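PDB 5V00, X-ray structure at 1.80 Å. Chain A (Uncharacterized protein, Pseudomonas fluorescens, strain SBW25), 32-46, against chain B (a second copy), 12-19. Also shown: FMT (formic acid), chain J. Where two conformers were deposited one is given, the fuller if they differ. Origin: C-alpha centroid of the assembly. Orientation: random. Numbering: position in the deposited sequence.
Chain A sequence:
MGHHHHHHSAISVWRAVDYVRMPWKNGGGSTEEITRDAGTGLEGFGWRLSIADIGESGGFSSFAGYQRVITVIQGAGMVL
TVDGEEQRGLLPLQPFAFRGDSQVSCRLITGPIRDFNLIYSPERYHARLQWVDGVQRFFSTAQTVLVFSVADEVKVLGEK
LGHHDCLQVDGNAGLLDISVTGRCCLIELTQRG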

# COMPACT_ATOMS: atom_id res chain seq x y z
N GLU A 32 8.10 2.12 -3.01
CA GLU A 32 7.15 1.76 -4.01
C GLU A 32 6.54 0.42 -3.69
O GLU A 32 7.27 -0.59 -3.59
CB GLU A 32 7.74 1.68 -5.40
CG GLU A 32 8.16 3.03 -5.94
CD GLU A 32 9.11 2.89 -7.12
OE1 GLU A 32 8.68 2.33 -8.12
OE2 GLU A 32 10.27 3.34 -7.01
N GLU A 33 5.21 0.35 -3.55
CA GLU A 33 4.55 -0.93 -3.32
C GLU A 33 4.51 -1.75 -4.60
O GLU A 33 3.99 -1.32 -5.67
CB GLU A 33 3.08 -0.68 -2.87
CG GLU A 33 2.26 -1.94 -2.71
CD GLU A 33 2.57 -2.69 -1.44
OE1 GLU A 33 3.45 -2.26 -0.60
OE2 GLU A 33 1.94 -3.76 -1.29
N ILE A 34 4.95 -3.00 -4.52
CA ILE A 34 4.74 -3.94 -5.58
C ILE A 34 3.53 -4.83 -5.30
O ILE A 34 2.47 -4.76 -6.03
CB ILE A 34 5.98 -4.85 -5.89
CG1 ILE A 34 7.17 -3.94 -6.19
CG2 ILE A 34 5.65 -5.78 -7.04
CD1 ILE A 34 8.45 -4.72 -6.40
N THR A 35 3.57 -5.64 -4.23
CA THR A 35 2.50 -6.56 -3.90
C THR A 35 2.72 -7.09 -2.49
O THR A 35 3.86 -6.99 -2.01
CB THR A 35 2.40 -7.73 -4.93
OG1 THR A 35 1.28 -8.54 -4.63
CG2 THR A 35 3.64 -8.57 -4.93
N ARG A 36 1.66 -7.53 -1.82
CA ARG A 36 1.74 -8.05 -0.49
C ARG A 36 0.63 -9.07 -0.32
O ARG A 36 -0.27 -9.15 -1.17
CB ARG A 36 1.70 -7.00 0.56
CG ARG A 36 0.32 -6.24 0.63
CD ARG A 36 0.30 -5.24 1.76
NE ARG A 36 1.16 -4.10 1.50
CZ ARG A 36 1.24 -3.02 2.26
NH1 ARG A 36 0.56 -2.92 3.42
NH2 ARG A 36 1.99 -2.03 1.85
N ASP A 37 0.74 -9.91 0.69
CA ASP A 37 -0.32 -10.89 0.96
C ASP A 37 -1.57 -10.20 1.54
O ASP A 37 -1.59 -8.98 1.71
CB ASP A 37 0.11 -12.08 1.80
CG ASP A 37 0.20 -11.76 3.27
OD1 ASP A 37 0.48 -10.59 3.59
OD2 ASP A 37 -0.08 -12.72 4.05
N ALA A 38 -2.57 -11.00 1.80
CA ALA A 38 -3.77 -10.39 2.38
C ALA A 38 -3.64 -10.06 3.81
O ALA A 38 -4.40 -9.26 4.37
CB ALA A 38 -4.97 -11.32 2.21
N GLY A 39 -2.66 -10.63 4.49
CA GLY A 39 -2.42 -10.25 5.90
C GLY A 39 -3.48 -10.76 6.88
O GLY A 39 -4.40 -11.51 6.51
N THR A 40 -3.28 -10.40 8.13
CA THR A 40 -4.28 -10.60 9.19
C THR A 40 -4.54 -9.26 9.81
O THR A 40 -3.74 -8.32 9.77
CB THR A 40 -3.90 -11.64 10.25
OG1 THR A 40 -2.83 -11.11 11.08
CG2 THR A 40 -3.50 -12.96 9.59
N GLY A 41 -5.76 -9.14 10.37
CA GLY A 41 -6.05 -7.93 11.11
C GLY A 41 -5.11 -7.66 12.30
O GLY A 41 -4.73 -6.54 12.57
N LEU A 42 -4.75 -8.73 12.99
CA LEU A 42 -3.89 -8.57 14.15
C LEU A 42 -2.42 -8.28 13.86
O LEU A 42 -1.79 -7.46 14.57
CB LEU A 42 -3.96 -9.84 15.04
CG LEU A 42 -5.19 -9.87 15.96
CD1 LEU A 42 -5.23 -11.24 16.63
CD2 LEU A 42 -5.15 -8.74 16.99
N GLU A 43 -1.88 -8.95 12.82
CA GLU A 43 -0.42 -8.92 12.54
C GLU A 43 -0.05 -8.14 11.25
O GLU A 43 1.16 -7.88 10.98
CB GLU A 43 0.16 -10.35 12.40
CG GLU A 43 -0.06 -11.34 13.55
CD GLU A 43 0.75 -10.98 14.77
OE1 GLU A 43 1.95 -10.65 14.61
OE2 GLU A 43 0.18 -11.03 15.89
N GLY A 44 -1.06 -7.72 10.48
CA GLY A 44 -0.74 -7.04 9.25
C GLY A 44 -0.24 -8.04 8.19
O GLY A 44 -0.54 -9.24 8.27
N PHE A 45 0.42 -7.49 7.15
CA PHE A 45 0.91 -8.36 6.09
C PHE A 45 1.79 -9.44 6.68
O PHE A 45 2.44 -9.19 7.71
CB PHE A 45 1.60 -7.59 4.97
CG PHE A 45 2.87 -6.86 5.36
CD1 PHE A 45 4.04 -7.57 5.60
CD2 PHE A 45 2.90 -5.50 5.44
CE1 PHE A 45 5.20 -6.84 6.06
CE2 PHE A 45 4.07 -4.79 5.75
CZ PHE A 45 5.20 -5.48 6.12
N GLY A 46 1.74 -10.61 6.04
CA GLY A 46 2.64 -11.70 6.28
C GLY A 46 3.82 -11.74 5.33
O GLY A 46 4.85 -12.41 5.64
N SER B 12 -6.14 -6.31 -3.33
CA SER B 12 -5.16 -5.98 -2.30
C SER B 12 -5.86 -5.78 -0.98
O SER B 12 -6.98 -5.30 -0.95
CB SER B 12 -4.46 -4.71 -2.71
OG SER B 12 -3.66 -4.88 -3.84
N VAL B 13 -5.25 -6.14 0.16
CA VAL B 13 -5.81 -5.87 1.46
C VAL B 13 -4.77 -5.01 2.21
O VAL B 13 -3.59 -5.41 2.35
CB VAL B 13 -6.19 -7.11 2.28
CG1 VAL B 13 -6.76 -6.74 3.64
CG2 VAL B 13 -7.13 -8.01 1.47
N TRP B 14 -5.17 -3.79 2.62
CA TRP B 14 -4.32 -2.86 3.37
C TRP B 14 -4.71 -3.10 4.83
O TRP B 14 -5.91 -2.86 5.24
CB TRP B 14 -4.58 -1.41 2.93
CG TRP B 14 -4.54 -1.16 1.47
CD1 TRP B 14 -5.56 -0.85 0.61
CD2 TRP B 14 -3.41 -1.36 0.65
NE1 TRP B 14 -5.12 -0.74 -0.67
CE2 TRP B 14 -3.80 -1.10 -0.68
CE3 TRP B 14 -2.13 -1.83 0.90
CZ2 TRP B 14 -2.94 -1.25 -1.76
CZ3 TRP B 14 -1.26 -1.98 -0.19
CH2 TRP B 14 -1.69 -1.68 -1.51
N ARG B 15 -3.79 -3.57 5.66
CA ARG B 15 -4.10 -3.79 7.05
C ARG B 15 -3.71 -2.57 7.88
O ARG B 15 -2.63 -1.99 7.74
CB ARG B 15 -3.46 -5.03 7.64
CG ARG B 15 -3.79 -6.33 6.96
CD ARG B 15 -5.28 -6.71 7.24
NE ARG B 15 -5.55 -7.95 6.63
CZ ARG B 15 -6.74 -8.59 6.71
NH1 ARG B 15 -7.69 -8.03 7.46
NH2 ARG B 15 -6.95 -9.67 6.04
N ALA B 16 -4.59 -2.17 8.76
CA ALA B 16 -4.38 -0.91 9.48
C ALA B 16 -3.13 -0.98 10.40
O ALA B 16 -2.48 0.04 10.71
CB ALA B 16 -5.62 -0.54 10.33
N VAL B 17 -2.84 -2.16 10.85
CA VAL B 17 -1.58 -2.32 11.67
C VAL B 17 -0.34 -1.93 10.90
O VAL B 17 0.65 -1.48 11.56
CB VAL B 17 -1.43 -3.68 12.37
CG1 VAL B 17 -2.51 -3.91 13.34
CG2 VAL B 17 -1.39 -4.80 11.47
N ASP B 18 -0.36 -1.94 9.57
CA ASP B 18 0.74 -1.49 8.74
C ASP B 18 0.77 -0.05 8.38
O ASP B 18 1.72 0.44 7.73
CB ASP B 18 0.81 -2.36 7.48
CG ASP B 18 0.96 -3.84 7.81
OD1 ASP B 18 1.79 -4.23 8.69
OD2 ASP B 18 0.27 -4.70 7.18
N TYR B 19 -0.29 0.72 8.73
CA TYR B 19 -0.29 2.11 8.31
C TYR B 19 0.78 2.87 9.17
O TYR B 19 0.98 2.50 10.28
CB TYR B 19 -1.65 2.81 8.57
CG TYR B 19 -2.85 2.19 7.91
CD1 TYR B 19 -2.74 1.39 6.78
CD2 TYR B 19 -4.16 2.51 8.39
CE1 TYR B 19 -3.91 0.88 6.17
CE2 TYR B 19 -5.28 1.97 7.81
CZ TYR B 19 -5.15 1.14 6.68
OH TYR B 19 -6.27 0.57 6.08
C FMT J . -8.90 -10.52 10.04
O1 FMT J . -9.25 -9.52 10.67
O2 FMT J . -7.69 -11.11 10.20
O HOH W 1 -1.20 -4.64 4.96
O HOH W 2 -1.49 -6.60 -2.71
O HOH W 3 -1.92 -7.06 3.84
O HOH W 4 -2.93 -7.76 -0.45
O HOH W 5 -4.91 -4.35 10.95
O HOH W 6 3.00 -6.71 9.01

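The strand A:Glu32–A:Arg36 and the strand B:Ser12–B:Trp14 run nearly at right angles, 96° between their directions, so no sheet forms between them. Just past the chain A strand, waters bridge the two backbones: water 3 donates to both A:Asp37 O and B:Val13 O, and water 4 donates to A:Asp37 O while accepting from B:Val13 N. Beyond the strand, chain A makes a tight loop, closed by A:Gly44 N to A:Thr40 O (2.8 Å) and A:Thr40 N to A:Gly44 O (3.0 Å).

B:Arg15 lies along this loop. Its NE and NH2 both donate to A:Ala38 O (2.9 and 3.1 Å), a good use of a planar guanidinium beside a carbonyl, while the peptide between A:Thr40 and A:Gly41 covers one face. A:Gly39 and A:Gly44 both have positive phi, and a CB on either would clash with chain B. The bare A:Gly44 lets B:Asp18 reach in, its OD2 accepting from A:Phe45 N at 2.8 Å.

A:Arg36 is paired with A:Glu33 in a salt bridge (NH2 to OE1, 2.9 Å), and B:Trp14 CZ3 lies over one face of its guanidinium, which meets the edge of the indole. Water 1 links A:Arg36 NH1 to B:Asp18 OD2 and B:Arg15 N. A small apolar contact, A:Ala38 CB to B:Val13 CG2 (4.0 Å), adds to the packing, and B:Val17 packs its CG2 3.1 Å from A:Gly44 N, where no side chain stands in the way.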